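Local coordinates for acetyl-CoA acetyltransferase (Bacillus anthracis, PDB 3SS6), which probably catalyses the reversible condensation of two acetyl-CoA molecules into acetoacetyl-CoA and free coenzyme A, the reaction of the biosynthetic thiolases, at residues L32-L37 and D253-V257; H49-E53 and S110-V114; A66-R70 and V82-T86. The contacts are given in a common frame with arbitrary orientation. Numbering follows the deposited sequence.

All three contacts belong to the N-terminal thiolase domain and are nested along the chain: 66-70 with 82-86 (contact 3) lies inside the loop closed by 49-53 with 110-114 (contact 2), itself inside that closed by contact 1. They share one mixed sheet, in which strands 83-88, 53-57, 112-120 and 252-262 follow one another, so the nested contacts tie neighbouring strands and their helices into one half of the sheet. Centres of contacts 1 and 2 lie about 17 Å apart, 1 and 3 about 14 Å, 2 and 3 about 13 Å. Val114 of contact 2 packs on Leu37 and Val257 of contact 1; Glu53 reaches Thr83 of contact 3, where the sheet meets a second subunit.

Contact 1 (L32-L37 and D253-V257); sequences LAVPVL and DGSAV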
loop_
_atom_site.group_PDB
_atom_site.type_symbol
_atom_site.label_atom_id
_atom_site.label_comp_id
_atom_site.label_asym_id
_atom_site.label_seq_id
_atom_site.Cartn_x
_atom_site.Cartn_y
_atom_site.Cartn_z
ATOM N N LEU A 32 14.619 -7.034 19.862
ATOM C CA LEU A 32 16.015 -7.425 19.687
ATOM C C LEU A 32 16.879 -6.772 20.768
ATOM O O LEU A 32 17.879 -7.333 21.206
ATOM C CB LEU A 32 16.487 -7.027 18.285
ATOM C CG LEU A 32 17.923 -7.378 17.875
ATOM C CD1 LEU A 32 18.240 -8.841 18.217
ATOM C CD2 LEU A 32 18.097 -7.114 16.368
ATOM N N ALA A 33 16.464 -5.586 21.212
ATOM C CA ALA A 33 17.204 -4.876 22.265
ATOM C C ALA A 33 16.964 -5.477 23.635
ATOM O O ALA A 33 17.885 -5.556 24.441
ATOM C CB ALA A 33 16.841 -3.392 22.280
ATOM N N VAL A 34 15.731 -5.904 23.893
ATOM C CA VAL A 34 15.342 -6.341 25.237
ATOM C C VAL A 34 16.289 -7.348 25.921
ATOM O O VAL A 34 16.771 -7.086 27.010
ATOM C CB VAL A 34 13.872 -6.843 25.271
ATOM C CG1 VAL A 34 13.631 -7.695 26.511
ATOM C CG2 VAL A 34 12.901 -5.645 25.233
ATOM N N PRO A 35 16.564 -8.502 25.288
ATOM C CA PRO A 35 17.373 -9.496 26.011
ATOM C C PRO A 35 18.812 -9.040 26.243
ATOM O O PRO A 35 19.455 -9.485 27.205
ATOM C CB PRO A 35 17.340 -10.731 25.092
ATOM C CG PRO A 35 16.938 -10.206 23.744
ATOM C CD PRO A 35 16.072 -8.999 23.989
ATOM N N VAL A 36 19.300 -8.170 25.366
ATOM C CA VAL A 36 20.653 -7.638 25.488
ATOM C C VAL A 36 20.719 -6.584 26.601
ATOM O O VAL A 36 21.684 -6.547 27.382
ATOM C CB VAL A 36 21.161 -7.109 24.129
ATOM C CG1 VAL A 36 22.585 -6.608 24.250
ATOM C CG2 VAL A 36 21.096 -8.226 23.092
ATOM N N LEU A 37 19.694 -5.736 26.685
ATOM C CA LEU A 37 19.569 -4.822 27.816
ATOM C C LEU A 37 19.554 -5.603 29.125
ATOM O O LEU A 37 20.239 -5.249 30.085
ATOM C CB LEU A 37 18.266 -4.034 27.721
ATOM C CG LEU A 37 18.226 -2.960 26.642
ATOM C CD1 LEU A 37 16.815 -2.395 26.529
ATOM C CD2 LEU A 37 19.236 -1.844 26.938
ATOM N N ASP A 253 20.891 -7.570 11.071
ATOM C CA ASP A 253 20.102 -7.295 12.276
ATOM C C ASP A 253 20.967 -7.525 13.508
ATOM O O ASP A 253 21.692 -8.514 13.581
ATOM C CB ASP A 253 18.893 -8.241 12.346
ATOM C CG ASP A 253 18.065 -8.237 11.073
ATOM O OD1 ASP A 253 17.897 -7.159 10.469
ATOM O OD2 ASP A 253 17.569 -9.309 10.665
ATOM N N GLY A 254 20.886 -6.642 14.491
ATOM C CA GLY A 254 21.655 -6.875 15.708
ATOM C C GLY A 254 21.446 -5.808 16.754
ATOM O O GLY A 254 20.996 -4.725 16.439
ATOM N N SER A 255 21.772 -6.119 18.004
ATOM C CA SER A 255 21.799 -5.094 19.045
ATOM C C SER A 255 23.081 -5.223 19.851
ATOM O O SER A 255 23.742 -6.275 19.833
ATOM C CB SER A 255 20.581 -5.227 19.969
ATOM O OG SER A 255 20.570 -6.501 20.610
ATOM N N ALA A 256 23.455 -4.146 20.536
ATOM C CA ALA A 256 24.670 -4.154 21.350
ATOM C C ALA A 256 24.553 -3.088 22.428
ATOM O O ALA A 256 24.089 -1.981 22.158
ATOM C CB ALA A 256 25.900 -3.902 20.475
ATOM N N VAL A 257 24.978 -3.419 23.646
ATOM C CA VAL A 257 24.673 -2.589 24.807
ATOM C C VAL A 257 25.876 -2.569 25.751
ATOM O O VAL A 257 26.504 -3.602 25.967
ATOM C CB VAL A 257 23.454 -3.195 25.570
ATOM C CG1 VAL A 257 23.181 -2.459 26.839
ATOM C CG2 VAL A 257 22.192 -3.169 24.680
#
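This is a buried helix-on-sheet contact: the kinked part of helix 29-43 lies against strand 252-262 in the interior of the N-terminal domain. The two short axes run in nearly the same direction, crossing at -31° with a closest approach of 7.7 Å. One polar link marks the closest register, Ala33 opposite Ser255: in the p rotamer, Ser255 OG donates to Leu32 O at 2.9 Å. At the kink Pro35 has no amide hydrogen, and Val36 N, the regular helical partner of Leu32 O, bonds only weakly to Ala33 O instead, so Leu32 O can take the serine hydroxyl. In the mixed thiolase-type sheet, strand 252-262 runs antiparallel to both its neighbours, 112-120 and 7-19, and the helix packs over this part of the sheet. Around the hydrogen bond the contact is apolar. Val36 CG1 meets Val257 CG2 at 3.5 Å, and Leu37 CD2 approaches the same methyl at 3.9 Å. At the other end Leu32 CD2 lies 3.4 Å from the backbone N of Gly254, while Asp253 turns its carboxylate away to Ser122.

Contact 2 (H49-E53 and S110-V114); sequences HEVDE and SEVVV
The carboxylate of Asp52 receives two successive backbone amides: OD2 accepts from Glu111 N at 2.7 Å and from Val112 N at 3.0 Å. Asp52 also gives its own amide back, N to Val112 O at 2.9 Å, so that one residue engages both polar atoms of the Val112 backbone. An m rotamer (chi1 -65°) directs the carboxylate toward 110-114. One residue after Asp52, Glu53 O accepts from Val114 N at 3.0 Å, and Val113 CA makes a CH···O contact with the same Glu53 O at 3.5 Å. Asp52 has helical backbone angles (-84/-29) between extended Val51 (-77/123) and Glu53 (-162/146), and CA atoms face each other at Val51-Val112 (5.2 Å) and Glu53-Val113 (5.0 Å). End to end, 50-53 and 110-114 run 84° apart. This is the entrance to two neighbouring parallel strands of the thiolase sheet, 53-57 and 112-120: the end of a 3-10 segment at 49-50 leads through Val51 and Asp52 into the first, while the second becomes regular at Val112. Glu53, chi1 t, turns its carboxylate away from 110-114, to Thr83 and Gln104 and to a salt bridge with Arg89 of the second subunit, which brings the contact to the interface. Packing completes the join. Val51, Val112, Val113 and Val114 all take the t rotamer; Val51 CG1 meets Val114 CG2 at 3.7 Å and its CG2 lies 4.3 Å from Val112 CG1. Glu50 O sits 3.4 Å from Val112 CB. On the sheet side that carries Glu53, helix 93-107 packs against Val113.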
loop_
_atom_site.group_PDB
_atom_site.type_symbol
_atom_site.label_atom_id
_atom_site.label_comp_id
_atom_site.label_asym_id
_atom_site.label_seq_id
_atom_site.Cartn_x
_atom_site.Cartn_y
_atom_site.Cartn_z
ATOM N N HIS A 49 16.719 -0.743 38.821
ATOM C CA HIS A 49 16.253 0.513 39.402
ATOM C C HIS A 49 17.385 1.539 39.541
ATOM O O HIS A 49 17.132 2.740 39.675
ATOM C CB HIS A 49 15.560 0.275 40.749
ATOM C CG HIS A 49 16.502 -0.035 41.868
ATOM N ND1 HIS A 49 16.777 -1.322 42.277
ATOM C CD2 HIS A 49 17.232 0.778 42.665
ATOM C CE1 HIS A 49 17.638 -1.288 43.278
ATOM N NE2 HIS A 49 17.930 -0.026 43.532
ATOM N N GLU A 50 18.629 1.068 39.483
ATOM C CA GLU A 50 19.780 1.955 39.618
ATOM C C GLU A 50 20.167 2.590 38.289
ATOM O O GLU A 50 21.010 3.499 38.244
ATOM C CB GLU A 50 20.982 1.202 40.159
ATOM C CG GLU A 50 20.789 0.710 41.558
ATOM C CD GLU A 50 22.000 -0.033 42.040
ATOM O OE1 GLU A 50 22.899 0.630 42.594
ATOM O OE2 GLU A 50 22.062 -1.265 41.842
ATOM N N VAL A 51 19.564 2.108 37.206
ATOM C CA VAL A 51 19.843 2.671 35.884
ATOM C C VAL A 51 19.115 3.995 35.702
ATOM O O VAL A 51 17.891 4.061 35.817
ATOM C CB VAL A 51 19.427 1.706 34.763
ATOM C CG1 VAL A 51 19.682 2.341 33.400
ATOM C CG2 VAL A 51 20.187 0.377 34.908
ATOM N N ASP A 52 19.867 5.050 35.407
ATOM C CA ASP A 52 19.272 6.379 35.275
ATOM C C ASP A 52 18.667 6.648 33.885
ATOM O O ASP A 52 17.718 7.423 33.750
ATOM C CB ASP A 52 20.314 7.439 35.647
ATOM C CG ASP A 52 20.726 7.347 37.114
ATOM O OD1 ASP A 52 19.828 7.268 37.978
ATOM O OD2 ASP A 52 21.939 7.314 37.417
ATOM N N GLU A 53 19.210 6.007 32.855
ATOM C CA GLU A 53 18.796 6.286 31.487
ATOM C C GLU A 53 19.225 5.129 30.595
ATOM O O GLU A 53 20.268 4.524 30.827
ATOM C CB GLU A 53 19.508 7.550 30.999
ATOM C CG GLU A 53 19.018 8.121 29.686
ATOM C CD GLU A 53 17.972 9.192 29.898
ATOM O OE1 GLU A 53 18.341 10.369 30.103
ATOM O OE2 GLU A 53 16.780 8.845 29.861
ATOM N N SER A 110 23.598 11.729 35.106
ATOM C CA SER A 110 23.290 10.344 35.449
ATOM C C SER A 110 24.475 9.712 36.155
ATOM O O SER A 110 25.613 10.124 35.935
ATOM C CB SER A 110 23.016 9.524 34.189
ATOM O OG SER A 110 21.925 10.028 33.453
ATOM N N GLU A 111 24.219 8.700 36.983
ATOM C CA GLU A 111 25.298 7.938 37.599
ATOM C C GLU A 111 25.549 6.633 36.860
ATOM O O GLU A 111 26.683 6.175 36.779
ATOM C CB GLU A 111 25.003 7.659 39.076
ATOM C CG GLU A 111 25.064 8.909 39.938
ATOM C CD GLU A 111 24.984 8.601 41.421
ATOM O OE1 GLU A 111 24.287 7.634 41.799
ATOM O OE2 GLU A 111 25.628 9.326 42.205
ATOM N N VAL A 112 24.477 6.046 36.334
ATOM C CA VAL A 112 24.531 4.785 35.594
ATOM C C VAL A 112 23.702 4.934 34.317
ATOM O O VAL A 112 22.538 5.319 34.374
ATOM C CB VAL A 112 23.932 3.621 36.430
ATOM C CG1 VAL A 112 23.929 2.320 35.631
ATOM C CG2 VAL A 112 24.722 3.423 37.718
ATOM N N VAL A 113 24.297 4.643 33.163
ATOM C CA VAL A 113 23.551 4.682 31.904
ATOM C C VAL A 113 23.792 3.399 31.120
ATOM O O VAL A 113 24.922 2.908 31.064
ATOM C CB VAL A 113 23.987 5.870 31.030
ATOM C CG1 VAL A 113 23.167 5.911 29.717
ATOM C CG2 VAL A 113 23.843 7.170 31.795
ATOM N N VAL A 114 22.729 2.854 30.533
ATOM C CA VAL A 114 22.841 1.703 29.643
ATOM C C VAL A 114 22.713 2.256 28.223
ATOM O O VAL A 114 21.739 2.930 27.898
ATOM C CB VAL A 114 21.739 0.678 29.922
ATOM C CG1 VAL A 114 21.817 -0.466 28.925
ATOM C CG2 VAL A 114 21.878 0.138 31.351
#

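Contact 3 (A66-R70 and V82-T86); sequences ANTAR and VTGYT. With K (potassium ion), chain F.
Side chains reaching across from both segments, mostly to backbone atoms, hold the start of helix 68-75 against strand 83-88. Asn67, with positive phi (65/79), is the N-cap; its t rotamer (chi2 -12°) puts OD1 3.3 Å from Arg70 N, a weak capping bond. The same OD1 accepts from Thr86 OG1 at 2.9 Å, and Asn67 ND2 donates to Gly84 O at 3.1 Å, so the amide both caps the helix and grips the strand. Thr86, chi1 m (-53°), points toward the helix and takes up a second helix-start amide, Ala69 N, whose bond to Thr86 OG1 is 2.9 Å long. Helix and strand are the last two elements of the beta-alpha-beta unit 53-57, 68-75, 83-88 of the thiolase N-terminal domain. Arg70 and Gly84 come closest, CA to CA 4.3 Å; a CB on Gly84 would clash with Arg70 N. Ala69 CB lies 3.1 Å from Tyr85 O. The Arg70 side chain (chi1 t, chi2 p, chi3 t) runs back along the strand, bringing NH1 to Val82 O at 2.8 Å near the guanidinium plane, while its NE bonds to Gly383 O of the second subunit. Thr83 and Tyr85 point away from the helix, the Thr83 hydroxyl bonding to Glu53. Tyr85, chi1 p (66°) and chi2 106°, places OH 3.1 Å from the potassium ion, which Ser100 and both Tyr85 and Ser100 of the second subunit also bind. From Thr86 the sheet continues, antiparallel, into a strand of that subunit.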
loop_
_atom_site.group_PDB
_atom_site.type_symbol
_atom_site.label_atom_id
_atom_site.label_comp_id
_atom_site.label_asym_id
_atom_site.label_seq_id
_atom_site.Cartn_x
_atom_site.Cartn_y
_atom_site.Cartn_z
ATOM N N ALA A 66 7.567 3.885 19.323
ATOM C CA ALA A 66 8.073 5.247 19.503
ATOM C C ALA A 66 9.041 5.368 20.662
ATOM O O ALA A 66 8.733 4.988 21.738
ATOM C CB ALA A 66 6.952 6.197 19.672
ATOM N N ASN A 67 10.181 5.959 20.385
ATOM C CA ASN A 67 11.237 6.101 21.364
ATOM C C ASN A 67 11.698 4.685 21.685
ATOM O O ASN A 67 11.353 4.118 22.648
ATOM C CB ASN A 67 10.834 6.819 22.626
ATOM C CG ASN A 67 12.026 7.109 23.508
ATOM O OD1 ASN A 67 13.054 6.602 23.269
ATOM N ND2 ASN A 67 11.843 7.935 24.504
ATOM N N THR A 68 12.499 4.131 20.802
ATOM C CA THR A 68 12.927 2.779 20.972
ATOM C C THR A 68 13.547 2.473 22.314
ATOM O O THR A 68 13.314 1.453 22.865
ATOM C CB THR A 68 14.016 2.421 19.923
ATOM O OG1 THR A 68 13.670 2.942 18.665
ATOM C CG2 THR A 68 14.269 0.914 19.836
ATOM N N ALA A 69 14.331 3.412 22.804
ATOM C CA ALA A 69 15.032 3.232 24.079
ATOM C C ALA A 69 14.079 3.095 25.275
ATOM O O ALA A 69 14.198 2.166 26.077
ATOM C CB ALA A 69 15.996 4.393 24.301
ATOM N N ARG A 70 13.133 4.022 25.394
ATOM C CA ARG A 70 12.187 3.976 26.503
ATOM C C ARG A 70 11.311 2.746 26.371
ATOM O O ARG A 70 11.020 2.068 27.363
ATOM C CB ARG A 70 11.324 5.243 26.533
ATOM C CG ARG A 70 10.111 5.153 27.458
ATOM C CD ARG A 70 10.487 4.957 28.930
ATOM N NE ARG A 70 9.306 5.201 29.765
ATOM C CZ ARG A 70 9.302 5.204 31.096
ATOM N NH1 ARG A 70 10.426 4.985 31.768
ATOM N NH2 ARG A 70 8.169 5.443 31.756
ATOM N N VAL A 82 13.121 4.302 34.958
ATOM C CA VAL A 82 14.233 4.192 34.015
ATOM C C VAL A 82 13.808 4.786 32.684
ATOM O O VAL A 82 13.118 4.143 31.890
ATOM C CB VAL A 82 14.672 2.737 33.821
ATOM C CG1 VAL A 82 15.819 2.651 32.825
ATOM C CG2 VAL A 82 15.089 2.133 35.161
ATOM N N THR A 83 14.212 6.029 32.454
ATOM C CA THR A 83 13.823 6.737 31.245
ATOM C C THR A 83 14.746 6.371 30.090
ATOM O O THR A 83 15.704 5.639 30.273
ATOM C CB THR A 83 13.831 8.260 31.485
ATOM O OG1 THR A 83 15.131 8.672 31.939
ATOM C CG2 THR A 83 12.813 8.619 32.569
ATOM N N GLY A 84 14.470 6.892 28.900
ATOM C CA GLY A 84 15.339 6.597 27.779
ATOM C C GLY A 84 15.087 7.559 26.644
ATOM O O GLY A 84 14.051 8.231 26.603
ATOM N N TYR A 85 16.046 7.633 25.730
ATOM C CA TYR A 85 15.863 8.377 24.488
ATOM C C TYR A 85 16.695 7.770 23.392
ATOM O O TYR A 85 17.611 6.989 23.657
ATOM C CB TYR A 85 16.126 9.883 24.629
ATOM C CG TYR A 85 17.531 10.364 24.948
ATOM C CD1 TYR A 85 18.318 10.960 23.974
ATOM C CD2 TYR A 85 18.030 10.297 26.242
ATOM C CE1 TYR A 85 19.587 11.466 24.275
ATOM C CE2 TYR A 85 19.299 10.789 26.554
ATOM C CZ TYR A 85 20.067 11.375 25.562
ATOM O OH TYR A 85 21.310 11.876 25.866
ATOM N N THR A 86 16.333 8.109 22.158
ATOM C CA THR A 86 16.837 7.391 21.005
ATOM C C THR A 86 17.549 8.364 20.078
ATOM O O THR A 86 17.100 9.511 19.892
ATOM C CB THR A 86 15.670 6.645 20.307
ATOM O OG1 THR A 86 14.980 5.841 21.278
ATOM C CG2 THR A 86 16.179 5.736 19.216
HETATM K K K F . 22.697 13.633 23.719
#